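Local coordinates for thioredoxin reductase (Streptomyces clavuligerus, PDB 4NTD), which binds FAD and, as a flavoenzyme linked to the antibiotic holomycin, probably catalyses disulfide bond formation in natural products, at residues Val292-Gly296 against Ala315-Leu319; Gly277-Thr281 against Asn297-Pro301; Ala40-Ala45 against Ser308-Ser313. The contacts are given in a common frame with arbitrary orientation. Residues are numbered along the deposited sequence.

Interaction 1 (Val292-Gly296 against Ala315-Leu319); sequences VWAVG and AAFAL. With GSH (glutathione), chain B.
Strand 292-294 is an outermost strand of the parallel sheet in the FAD-binding Rossmann-type domain. Helix 305-338 packs against this strand. The two short axes run nearly antiparallel, at 164°, and approach to 9.7 Å. The nearest CA pair is Trp-293 with Ala-315, at 6.7 Å. CB alternates along the extended backbone: Trp-293 and Val-295 point toward the helix, Val-292 and Ala-294 away. The indole of Trp-293 is the main bump. Its chi1 is -91°, between wells, and chi2 is -101°. The small residues Ala-315 and Ala-318 leave a hollow for it: Trp-293 CD1 lies 3.6 Å from Ala-315 CB, and Trp-293 NE1 lies 3.9 Å from Ala-318 CB. Leu-319 (t, t) covers one indole face in a CH-pi contact, with its CB 3.9 Å from the centroid of the Trp-293 six-membered ring. Leu-319 CD1 is 3.7 Å from Trp-293 CE3. Val-295 (m) fills the next gap, with CG1 3.5 Å from Ala-315 CB. The Phe-317 ring lies next to glutathione and Tyr-164 of the second subunit. No hydrogen bond joins the two segments, and Trp-293 NE1 is satisfied by Ser-284. Apolar shape fit therefore holds the helix against the sheet face at its outermost strand.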
loop_
_atom_site.group_PDB
_atom_site.type_symbol
_atom_site.label_atom_id
_atom_site.label_comp_id
_atom_site.label_asym_id
_atom_site.label_seq_id
_atom_site.Cartn_x
_atom_site.Cartn_y
_atom_site.Cartn_z
ATOM N N VAL A 292 -1.068 -12.145 -15.124
ATOM C CA VAL A 292 -2.295 -11.783 -14.409
ATOM C C VAL A 292 -1.984 -11.340 -12.979
ATOM O O VAL A 292 -1.526 -12.136 -12.157
ATOM C CB VAL A 292 -3.294 -12.959 -14.380
ATOM C CG1 VAL A 292 -4.558 -12.581 -13.613
ATOM C CG2 VAL A 292 -3.640 -13.395 -15.798
ATOM N N TRP A 293 -2.234 -10.060 -12.701
ATOM C CA TRP A 293 -2.077 -9.488 -11.364
ATOM C C TRP A 293 -3.447 -9.296 -10.714
ATOM O O TRP A 293 -4.454 -9.140 -11.408
ATOM C CB TRP A 293 -1.348 -8.138 -11.435
ATOM C CG TRP A 293 0.151 -8.228 -11.315
ATOM C CD1 TRP A 293 0.895 -7.968 -10.203
ATOM C CD2 TRP A 293 1.084 -8.597 -12.341
ATOM N NE1 TRP A 293 2.230 -8.153 -10.467
ATOM C CE2 TRP A 293 2.375 -8.539 -11.772
ATOM C CE3 TRP A 293 0.954 -8.967 -13.686
ATOM C CZ2 TRP A 293 3.528 -8.841 -12.499
ATOM C CZ3 TRP A 293 2.104 -9.269 -14.408
ATOM C CH2 TRP A 293 3.372 -9.204 -13.810
ATOM N N ALA A 294 -3.472 -9.306 -9.383
ATOM C CA ALA A 294 -4.692 -9.041 -8.617
ATOM C C ALA A 294 -4.361 -8.154 -7.420
ATOM O O ALA A 294 -3.399 -8.425 -6.703
ATOM C CB ALA A 294 -5.321 -10.343 -8.153
ATOM N N VAL A 295 -5.150 -7.098 -7.214
ATOM C CA VAL A 295 -4.897 -6.134 -6.136
ATOM C C VAL A 295 -6.176 -5.688 -5.435
ATOM O O VAL A 295 -7.252 -5.673 -6.032
ATOM C CB VAL A 295 -4.160 -4.871 -6.645
ATOM C CG1 VAL A 295 -2.844 -5.242 -7.314
ATOM C CG2 VAL A 295 -5.032 -4.064 -7.597
ATOM N N GLY A 296 -6.031 -5.295 -4.173
ATOM C CA GLY A 296 -7.135 -4.788 -3.364
ATOM C C GLY A 296 -7.973 -5.852 -2.678
ATOM O O GLY A 296 -7.497 -6.955 -2.393
ATOM N N ALA A 315 1.844 -3.493 -8.027
ATOM C CA ALA A 315 1.532 -4.330 -9.184
ATOM C C ALA A 315 2.040 -3.699 -10.478
ATOM O O ALA A 315 2.641 -4.380 -11.309
ATOM C CB ALA A 315 0.034 -4.587 -9.265
ATOM N N ALA A 316 1.807 -2.397 -10.635
ATOM C CA ALA A 316 2.269 -1.661 -11.817
ATOM C C ALA A 316 3.792 -1.729 -11.970
ATOM O O ALA A 316 4.306 -1.942 -13.068
ATOM C CB ALA A 316 1.815 -0.213 -11.742
ATOM N N PHE A 317 4.494 -1.542 -10.854
ATOM C CA PHE A 317 5.959 -1.614 -10.796
ATOM C C PHE A 317 6.432 -2.968 -11.342
ATOM O O PHE A 317 7.235 -3.025 -12.276
ATOM C CB PHE A 317 6.403 -1.426 -9.334
ATOM C CG PHE A 317 7.878 -1.165 -9.141
ATOM C CD1 PHE A 317 8.310 0.051 -8.626
ATOM C CD2 PHE A 317 8.827 -2.145 -9.412
ATOM C CE1 PHE A 317 9.655 0.295 -8.418
ATOM C CE2 PHE A 317 10.175 -1.901 -9.210
ATOM C CZ PHE A 317 10.588 -0.681 -8.707
ATOM N N ALA A 318 5.907 -4.048 -10.770
ATOM C CA ALA A 318 6.297 -5.405 -11.161
ATOM C C ALA A 318 5.873 -5.745 -12.591
ATOM O O ALA A 318 6.635 -6.352 -13.348
ATOM C CB ALA A 318 5.717 -6.418 -10.184
ATOM N N LEU A 319 4.661 -5.343 -12.958
ATOM C CA LEU A 319 4.113 -5.647 -14.276
ATOM C C LEU A 319 4.934 -4.977 -15.380
ATOM O O LEU A 319 5.305 -5.626 -16.361
ATOM C CB LEU A 319 2.638 -5.229 -14.344
ATOM C CG LEU A 319 1.803 -5.659 -15.555
ATOM C CD1 LEU A 319 0.322 -5.635 -15.199
ATOM C CD2 LEU A 319 2.069 -4.788 -16.776
HETATM N N1 GSH B . 13.896 -2.207 -8.064
HETATM C CA1 GSH B . 14.071 -2.435 -9.499
HETATM C C1 GSH B . 14.573 -3.880 -9.686
HETATM O O11 GSH B . 15.807 -4.065 -9.539
HETATM O O12 GSH B . 13.727 -4.764 -9.973
HETATM C CB1 GSH B . 15.138 -1.540 -10.084
HETATM C CG1 GSH B . 14.606 -0.657 -11.212
HETATM C CD1 GSH B . 13.650 0.375 -10.618
HETATM O OE1 GSH B . 12.431 0.253 -10.716
HETATM N N2 GSH B . 14.272 1.443 -10.112
HETATM C CA2 GSH B . 13.561 2.552 -9.466
HETATM C C2 GSH B . 13.322 2.161 -8.069
HETATM O O2 GSH B . 13.867 1.206 -7.513
HETATM C CB2 GSH B . 12.078 2.642 -9.829
HETATM S SG2 GSH B . 11.327 4.225 -10.382
HETATM N N3 GSH B . 12.330 2.897 -7.605
HETATM C CA3 GSH B . 11.739 2.599 -6.371
HETATM C C3 GSH B . 11.850 3.683 -5.265
HETATM O O31 GSH B . 12.258 4.947 -5.585
HETATM O O32 GSH B . 11.494 3.404 -4.046
#

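Interaction 2 (Gly277-Thr281 against Asn297-Pro301); sequences GWIAT and NVVDP. With FAD (flavin-adenine dinucleotide), chain C.
Water takes the place of direct hydrogen bonding in this contact between two irregular loops. They flank strand 292-294 of the Rossmann-type FAD-binding domain: 277-281 precedes it and 297-301 follows it. The first water accepts from Ile-279 N at 2.8 Å and donates to Val-298 O at 2.9 Å. A second water sits 2.8 Å from Ile-279 O and 2.7 Å from Val-299 O. The nearest CA pair is Ile-279 with Val-299, at 5.9 Å.

Residues 278-281 are extended. Gly-277, with phi/psi 97/-4, starts the segment. Residues 297 and 298 have helical backbone angles, Asp-300 opens to -143/105, and Pro-301 turns back to -70/-11. Trp-278 (chi1 m, chi2 70°) reaches across to 297-301. Pro-301 lies over one face of its indole: Pro-301 CD is 3.7 Å from the centroid of the Trp-278 six-membered ring, 11° off the normal, a CH-pi contact. Two carbonyls meet the ring edge, Asn-297 O at 3.3 Å from Trp-278 CZ3 and Val-298 O at 3.7 Å from Trp-278 CE3. Val-299 (m) fills the space beside 277-281, with CG1 4.1 Å from Ile-279 CB and 4.0 Å from Thr-281 CG2.

Segment 297-301 also borders both ligands. Asn-297 and Pro-301 touch glutathione, and Asn-297 OD1 is hydrogen-bonded to Arg-65. Asp-300 forms a salt bridge with Arg-302. Within 297-301, Asn-297 ND2 donates to Asp-300 O at 2.9 Å. At the cofactor, Asn-297 N donates to FAD O1P at 2.9 Å.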
loop_
_atom_site.group_PDB
_atom_site.type_symbol
_atom_site.label_atom_id
_atom_site.label_comp_id
_atom_site.label_asym_id
_atom_site.label_seq_id
_atom_site.Cartn_x
_atom_site.Cartn_y
_atom_site.Cartn_z
ATOM N N GLY A 277 -8.439 -19.895 1.155
ATOM C CA GLY A 277 -9.559 -19.814 0.215
ATOM C C GLY A 277 -9.527 -18.614 -0.719
ATOM O O GLY A 277 -10.376 -18.496 -1.603
ATOM N N TRP A 278 -8.553 -17.724 -0.532
ATOM C CA TRP A 278 -8.410 -16.535 -1.375
ATOM C C TRP A 278 -7.371 -16.788 -2.465
ATOM O O TRP A 278 -6.481 -17.621 -2.296
ATOM C CB TRP A 278 -8.018 -15.323 -0.522
ATOM C CG TRP A 278 -9.095 -14.917 0.447
ATOM C CD1 TRP A 278 -9.504 -15.605 1.551
ATOM C CD2 TRP A 278 -9.906 -13.736 0.390
ATOM N NE1 TRP A 278 -10.517 -14.929 2.187
ATOM C CE2 TRP A 278 -10.782 -13.778 1.495
ATOM C CE3 TRP A 278 -9.975 -12.647 -0.485
ATOM C CZ2 TRP A 278 -11.718 -12.773 1.748
ATOM C CZ3 TRP A 278 -10.906 -11.648 -0.230
ATOM C CH2 TRP A 278 -11.765 -11.720 0.873
ATOM N N ILE A 279 -7.490 -16.076 -3.586
ATOM C CA ILE A 279 -6.547 -16.233 -4.695
ATOM C C ILE A 279 -5.146 -15.856 -4.214
ATOM O O ILE A 279 -4.950 -14.795 -3.621
ATOM C CB ILE A 279 -6.934 -15.368 -5.921
ATOM C CG1 ILE A 279 -8.261 -15.843 -6.537
ATOM C CG2 ILE A 279 -5.827 -15.380 -6.974
ATOM C CD1 ILE A 279 -8.232 -17.238 -7.129
ATOM N N ALA A 280 -4.183 -16.738 -4.466
ATOM C CA ALA A 280 -2.817 -16.551 -3.993
ATOM C C ALA A 280 -2.063 -15.563 -4.877
ATOM O O ALA A 280 -2.194 -15.585 -6.100
ATOM C CB ALA A 280 -2.086 -17.885 -3.955
ATOM N N THR A 281 -1.280 -14.692 -4.247
ATOM C CA THR A 281 -0.420 -13.762 -4.972
ATOM C C THR A 281 0.943 -13.673 -4.310
ATOM O O THR A 281 1.088 -13.995 -3.130
ATOM C CB THR A 281 -1.007 -12.335 -5.007
ATOM O OG1 THR A 281 -1.136 -11.830 -3.672
ATOM C CG2 THR A 281 -2.363 -12.315 -5.690
ATOM N N ASN A 297 -9.233 -5.505 -2.415
ATOM C CA ASN A 297 -10.163 -6.379 -1.691
ATOM C C ASN A 297 -10.439 -7.727 -2.368
ATOM O O ASN A 297 -10.890 -8.656 -1.699
ATOM C CB ASN A 297 -11.512 -5.673 -1.455
ATOM C CG ASN A 297 -11.573 -4.860 -0.163
ATOM O OD1 ASN A 297 -12.472 -4.032 -0.013
ATOM N ND2 ASN A 297 -10.664 -5.105 0.782
ATOM N N VAL A 298 -10.194 -7.842 -3.676
ATOM C CA VAL A 298 -10.389 -9.126 -4.367
ATOM C C VAL A 298 -9.439 -10.209 -3.836
ATOM O O VAL A 298 -9.756 -11.394 -3.913
ATOM C CB VAL A 298 -10.290 -8.999 -5.914
ATOM C CG1 VAL A 298 -8.870 -8.675 -6.366
ATOM C CG2 VAL A 298 -10.792 -10.268 -6.596
ATOM N N VAL A 299 -8.295 -9.803 -3.283
ATOM C CA VAL A 299 -7.345 -10.747 -2.676
ATOM C C VAL A 299 -7.047 -10.507 -1.186
ATOM O O VAL A 299 -6.428 -11.355 -0.547
ATOM C CB VAL A 299 -6.009 -10.803 -3.459
ATOM C CG1 VAL A 299 -6.207 -11.512 -4.789
ATOM C CG2 VAL A 299 -5.423 -9.412 -3.672
ATOM N N ASP A 300 -7.491 -9.380 -0.630
ATOM C CA ASP A 300 -7.184 -9.033 0.759
ATOM C C ASP A 300 -8.379 -8.347 1.427
ATOM O O ASP A 300 -8.632 -7.170 1.177
ATOM C CB ASP A 300 -5.949 -8.121 0.800
ATOM C CG ASP A 300 -5.527 -7.743 2.216
ATOM O OD1 ASP A 300 -6.186 -8.156 3.194
ATOM O OD2 ASP A 300 -4.515 -7.018 2.348
ATOM N N PRO A 301 -9.105 -9.070 2.305
ATOM C CA PRO A 301 -10.269 -8.465 2.964
ATOM C C PRO A 301 -9.948 -7.373 3.995
ATOM O O PRO A 301 -10.861 -6.685 4.453
ATOM C CB PRO A 301 -10.936 -9.658 3.656
ATOM C CG PRO A 301 -9.818 -10.602 3.928
ATOM C CD PRO A 301 -8.857 -10.443 2.784
HETATM P PA FAD C . -13.391 -1.154 -4.794
HETATM O O1A FAD C . -13.099 0.228 -4.273
HETATM O O2A FAD C . -14.617 -1.865 -4.286
HETATM O O5B FAD C . -13.485 -1.069 -6.391
HETATM C C5B FAD C . -13.744 -2.235 -7.162
HETATM C C4B FAD C . -14.338 -1.799 -8.490
HETATM O O4B FAD C . -14.382 -2.913 -9.378
HETATM C C3B FAD C . -15.770 -1.288 -8.351
HETATM O O3B FAD C . -15.876 0.055 -8.842
HETATM C C2B FAD C . -16.609 -2.255 -9.170
HETATM O O2B FAD C . -17.678 -1.603 -9.862
HETATM C C1B FAD C . -15.590 -2.839 -10.134
HETATM N N9A FAD C . -15.891 -4.180 -10.684
HETATM C C8A FAD C . -16.147 -5.301 -9.987
HETATM N N7A FAD C . -16.346 -6.347 -10.826
HETATM C C5A FAD C . -16.208 -5.891 -12.083
HETATM C C6A FAD C . -16.285 -6.464 -13.443
HETATM N N6A FAD C . -16.568 -7.775 -13.615
HETATM N N1A FAD C . -16.071 -5.637 -14.493
HETATM C C2A FAD C . -15.792 -4.326 -14.332
HETATM N N3A FAD C . -15.703 -3.744 -13.120
HETATM C C4A FAD C . -15.897 -4.462 -11.984
HETATM N N1 FAD C . -11.768 2.147 3.687
HETATM C C2 FAD C . -11.056 3.220 4.103
HETATM O O2 FAD C . -9.825 3.219 3.900
HETATM N N3 FAD C . -11.625 4.272 4.720
HETATM C C4 FAD C . -12.948 4.330 4.958
HETATM O O4 FAD C . -13.446 5.316 5.537
HETATM C C4X FAD C . -13.802 3.199 4.524
HETATM N N5 FAD C . -15.144 3.166 4.722
HETATM C C5X FAD C . -15.877 2.095 4.316
HETATM C C6 FAD C . -17.251 2.087 4.531
HETATM C C7 FAD C . -18.033 1.009 4.127
HETATM C C7M FAD C . -19.523 1.022 4.371
HETATM C C8 FAD C . -17.395 -0.150 3.454
HETATM C C8M FAD C . -18.221 -1.333 3.017
HETATM C C9 FAD C . -16.022 -0.152 3.236
HETATM C C9A FAD C . -15.231 0.927 3.642
HETATM N N10 FAD C . -13.829 0.953 3.428
HETATM C C10 FAD C . -13.105 2.077 3.860
HETATM C "C1'" FAD C . -13.096 -0.133 2.764
HETATM C "C2'" FAD C . -13.039 0.154 1.263
HETATM O "O2'" FAD C . -14.332 -0.083 0.690
HETATM C "C3'" FAD C . -12.004 -0.718 0.554
HETATM O "O3'" FAD C . -10.726 -0.536 1.176
HETATM C "C4'" FAD C . -11.863 -0.396 -0.934
HETATM O "O4'" FAD C . -13.141 -0.325 -1.575
HETATM C "C5'" FAD C . -11.034 -1.450 -1.657
HETATM O "O5'" FAD C . -10.620 -0.923 -2.916
HETATM P P FAD C . -10.588 -1.834 -4.237
HETATM O O1P FAD C . -10.001 -3.175 -3.891
HETATM O O2P FAD C . -9.987 -0.996 -5.337
HETATM O O3P FAD C . -12.145 -2.158 -4.557
HETATM O O HOH W 1 -9.621 -14.237 -3.696
HETATM O O HOH W 2 -4.960 -13.582 -1.125
#

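Interaction 3 (Ala40-Ala45 against Ser308-Ser313); sequences AGGLNA and SAGMGS. With FAD (flavin-adenine dinucleotide), chain C.
Helix 40-51 follows the first strand of the Rossmann-type FAD fold, and Gly-42 closes a GxGxxG-type sequence. Here its first turns pack on helix 305-338. The short axes cross at -34°, roughly parallel, and come as close as 6.9 Å. Such a distance needs small residues. Gly-41 pairs with Ala-309 (CA to CA 4.5 Å) and Ala-45 with Gly-312 (4.1 Å). A CB on Gly-312 would clash with Gly-41 O and Ala-45 N.

The backbones meet through CA-H...O contacts: Gly-41 CA to Ser-308 O 3.3 Å, Gly-312 CA to Gly-41 O 3.4 Å, Ala-45 CA to Gly-312 O 3.3 Å and Ala-309 CA to Ala-40 O 3.6 Å. No conventional hydrogen bond crosses. Asn-44 is the longest side chain in the interface. Its chi1 is -144°, between wells, and Asn-44 CB rests 3.3 Å from Ala-309 O. Asn-44 OD1 lies 3.6 Å from Ala-309 CB. The Asn-44 amide is hydrogen-bonded to Gly-74 and Leu-76 of the second subunit, so this packing also borders the dimer interface. Ser-313 (t) has CB 4.0 Å from Asn-44 ND2. Ala-40 CB meets Ala-309 CB at 4.1 Å. Ser-308 (m) OG is hydrogen-bonded to Leu-304 O and lies 3.5 Å from FAD C5'. A side chain at position 41 would crowd the cofactor phosphate. There, Gly-41 N donates to FAD O2P at 3.1 Å.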
loop_
_atom_site.group_PDB
_atom_site.type_symbol
_atom_site.label_atom_id
_atom_site.label_comp_id
_atom_site.label_asym_id
_atom_site.label_seq_id
_atom_site.Cartn_x
_atom_site.Cartn_y
_atom_site.Cartn_z
ATOM N N ALA A 40 -9.600 2.396 -5.892
ATOM C CA ALA A 40 -8.246 2.898 -5.649
ATOM C C ALA A 40 -7.164 1.926 -6.139
ATOM O O ALA A 40 -6.110 2.356 -6.610
ATOM C CB ALA A 40 -8.048 3.217 -4.178
ATOM N N GLY A 41 -7.426 0.626 -6.029
ATOM C CA GLY A 41 -6.482 -0.390 -6.493
ATOM C C GLY A 41 -6.212 -0.302 -7.984
ATOM O O GLY A 41 -5.069 -0.139 -8.412
ATOM N N GLY A 42 -7.271 -0.401 -8.780
ATOM C CA GLY A 42 -7.143 -0.318 -10.227
ATOM C C GLY A 42 -6.653 1.039 -10.701
ATOM O O GLY A 42 -5.843 1.122 -11.624
ATOM N N LEU A 43 -7.135 2.107 -10.072
ATOM C CA LEU A 43 -6.737 3.458 -10.475
ATOM C C LEU A 43 -5.251 3.719 -10.255
ATOM O O LEU A 43 -4.592 4.280 -11.132
ATOM C CB LEU A 43 -7.567 4.529 -9.762
ATOM C CG LEU A 43 -8.999 4.729 -10.271
ATOM C CD1 LEU A 43 -9.749 5.670 -9.343
ATOM C CD2 LEU A 43 -9.020 5.251 -11.702
ATOM N N ASN A 44 -4.712 3.322 -9.105
ATOM C CA ASN A 44 -3.290 3.577 -8.855
ATOM C C ASN A 44 -2.400 2.680 -9.724
ATOM O O ASN A 44 -1.305 3.090 -10.114
ATOM C CB ASN A 44 -2.930 3.480 -7.365
ATOM C CG ASN A 44 -1.867 4.496 -6.952
ATOM O OD1 ASN A 44 -1.990 5.156 -5.918
ATOM N ND2 ASN A 44 -0.822 4.633 -7.764
ATOM N N ALA A 45 -2.868 1.474 -10.046
ATOM C CA ALA A 45 -2.161 0.627 -11.009
ATOM C C ALA A 45 -2.103 1.312 -12.378
ATOM O O ALA A 45 -1.036 1.416 -12.984
ATOM C CB ALA A 45 -2.826 -0.740 -11.122
ATOM N N SER A 308 -5.067 -0.532 -0.769
ATOM C CA SER A 308 -5.437 -0.962 -2.113
ATOM C C SER A 308 -4.695 -0.136 -3.169
ATOM O O SER A 308 -4.157 -0.690 -4.126
ATOM C CB SER A 308 -6.953 -0.883 -2.299
ATOM O OG SER A 308 -7.601 -1.744 -1.375
ATOM N N ALA A 309 -4.642 1.181 -2.977
ATOM C CA ALA A 309 -3.855 2.053 -3.852
ATOM C C ALA A 309 -2.384 1.638 -3.850
ATOM O O ALA A 309 -1.754 1.550 -4.907
ATOM C CB ALA A 309 -3.991 3.508 -3.424
ATOM N N GLY A 310 -1.850 1.380 -2.658
ATOM C CA GLY A 310 -0.462 0.947 -2.503
ATOM C C GLY A 310 -0.150 -0.333 -3.257
ATOM O O GLY A 310 0.904 -0.447 -3.888
ATOM N N MET A 311 -1.057 -1.300 -3.215
ATOM C CA MET A 311 -0.834 -2.548 -3.932
ATOM C C MET A 311 -1.033 -2.387 -5.444
ATOM O O MET A 311 -0.421 -3.117 -6.226
ATOM C CB MET A 311 -1.702 -3.661 -3.352
ATOM C CG MET A 311 -1.188 -4.163 -2.009
ATOM S SD MET A 311 0.520 -4.739 -2.106
ATOM C CE MET A 311 0.402 -5.808 -3.540
ATOM N N GLY A 312 -1.863 -1.428 -5.857
ATOM C CA GLY A 312 -1.974 -1.073 -7.273
ATOM C C GLY A 312 -0.655 -0.560 -7.830
ATOM O O GLY A 312 -0.223 -0.971 -8.906
ATOM N N SER A 313 -0.004 0.324 -7.078
ATOM C CA SER A 313 1.308 0.835 -7.461
ATOM C C SER A 313 2.348 -0.290 -7.527
ATOM O O SER A 313 3.131 -0.359 -8.475
ATOM C CB SER A 313 1.769 1.925 -6.489
ATOM O OG SER A 313 3.020 2.462 -6.884
HETATM P PA FAD C . -13.391 -1.154 -4.794
HETATM O O1A FAD C . -13.099 0.228 -4.273
HETATM O O2A FAD C . -14.617 -1.865 -4.286
HETATM O O5B FAD C . -13.485 -1.069 -6.391
HETATM C C5B FAD C . -13.744 -2.235 -7.162
HETATM C C4B FAD C . -14.338 -1.799 -8.490
HETATM O O4B FAD C . -14.382 -2.913 -9.378
HETATM C C3B FAD C . -15.770 -1.288 -8.351
HETATM O O3B FAD C . -15.876 0.055 -8.842
HETATM C C2B FAD C . -16.609 -2.255 -9.170
HETATM O O2B FAD C . -17.678 -1.603 -9.862
HETATM C C1B FAD C . -15.590 -2.839 -10.134
HETATM N N9A FAD C . -15.891 -4.180 -10.684
HETATM C C8A FAD C . -16.147 -5.301 -9.987
HETATM N N7A FAD C . -16.346 -6.347 -10.826
HETATM C C5A FAD C . -16.208 -5.891 -12.083
HETATM C C6A FAD C . -16.285 -6.464 -13.443
HETATM N N6A FAD C . -16.568 -7.775 -13.615
HETATM N N1A FAD C . -16.071 -5.637 -14.493
HETATM C C2A FAD C . -15.792 -4.326 -14.332
HETATM N N3A FAD C . -15.703 -3.744 -13.120
HETATM C C4A FAD C . -15.897 -4.462 -11.984
HETATM N N1 FAD C . -11.768 2.147 3.687
HETATM C C2 FAD C . -11.056 3.220 4.103
HETATM O O2 FAD C . -9.825 3.219 3.900
HETATM N N3 FAD C . -11.625 4.272 4.720
HETATM C C4 FAD C . -12.948 4.330 4.958
HETATM O O4 FAD C . -13.446 5.316 5.537
HETATM C C4X FAD C . -13.802 3.199 4.524
HETATM N N5 FAD C . -15.144 3.166 4.722
HETATM C C5X FAD C . -15.877 2.095 4.316
HETATM C C6 FAD C . -17.251 2.087 4.531
HETATM C C7 FAD C . -18.033 1.009 4.127
HETATM C C7M FAD C . -19.523 1.022 4.371
HETATM C C8 FAD C . -17.395 -0.150 3.454
HETATM C C8M FAD C . -18.221 -1.333 3.017
HETATM C C9 FAD C . -16.022 -0.152 3.236
HETATM C C9A FAD C . -15.231 0.927 3.642
HETATM N N10 FAD C . -13.829 0.953 3.428
HETATM C C10 FAD C . -13.105 2.077 3.860
HETATM C "C1'" FAD C . -13.096 -0.133 2.764
HETATM C "C2'" FAD C . -13.039 0.154 1.263
HETATM O "O2'" FAD C . -14.332 -0.083 0.690
HETATM C "C3'" FAD C . -12.004 -0.718 0.554
HETATM O "O3'" FAD C . -10.726 -0.536 1.176
HETATM C "C4'" FAD C . -11.863 -0.396 -0.934
HETATM O "O4'" FAD C . -13.141 -0.325 -1.575
HETATM C "C5'" FAD C . -11.034 -1.450 -1.657
HETATM O "O5'" FAD C . -10.620 -0.923 -2.916
HETATM P P FAD C . -10.588 -1.834 -4.237
HETATM O O1P FAD C . -10.001 -3.175 -3.891
HETATM O O2P FAD C . -9.987 -0.996 -5.337
HETATM O O3P FAD C . -12.145 -2.158 -4.557
#

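Overall arrangement
Interactions 1 and 3 both use helix 305-338 and are buried, their centres about 8 Å apart. In interaction 3 the helix meets another helix, backbone to backbone. In interaction 1, further along, it meets the face of the sheet at an outermost strand through larger apolar side chains. Val-295 CG1 joins the two, 3.4 Å from Met-311 O. Interaction 2 is only partly buried and joins two loops, so waters enter it. It touches interaction 1 where Ala-294 CB lies 3.7 Å from Val-299 CG1. Its loop 297-301 continues directly from 292-296. Interactions 2 and 3, about 15 Å apart between centres, each give one backbone amide to the same FAD phosphate.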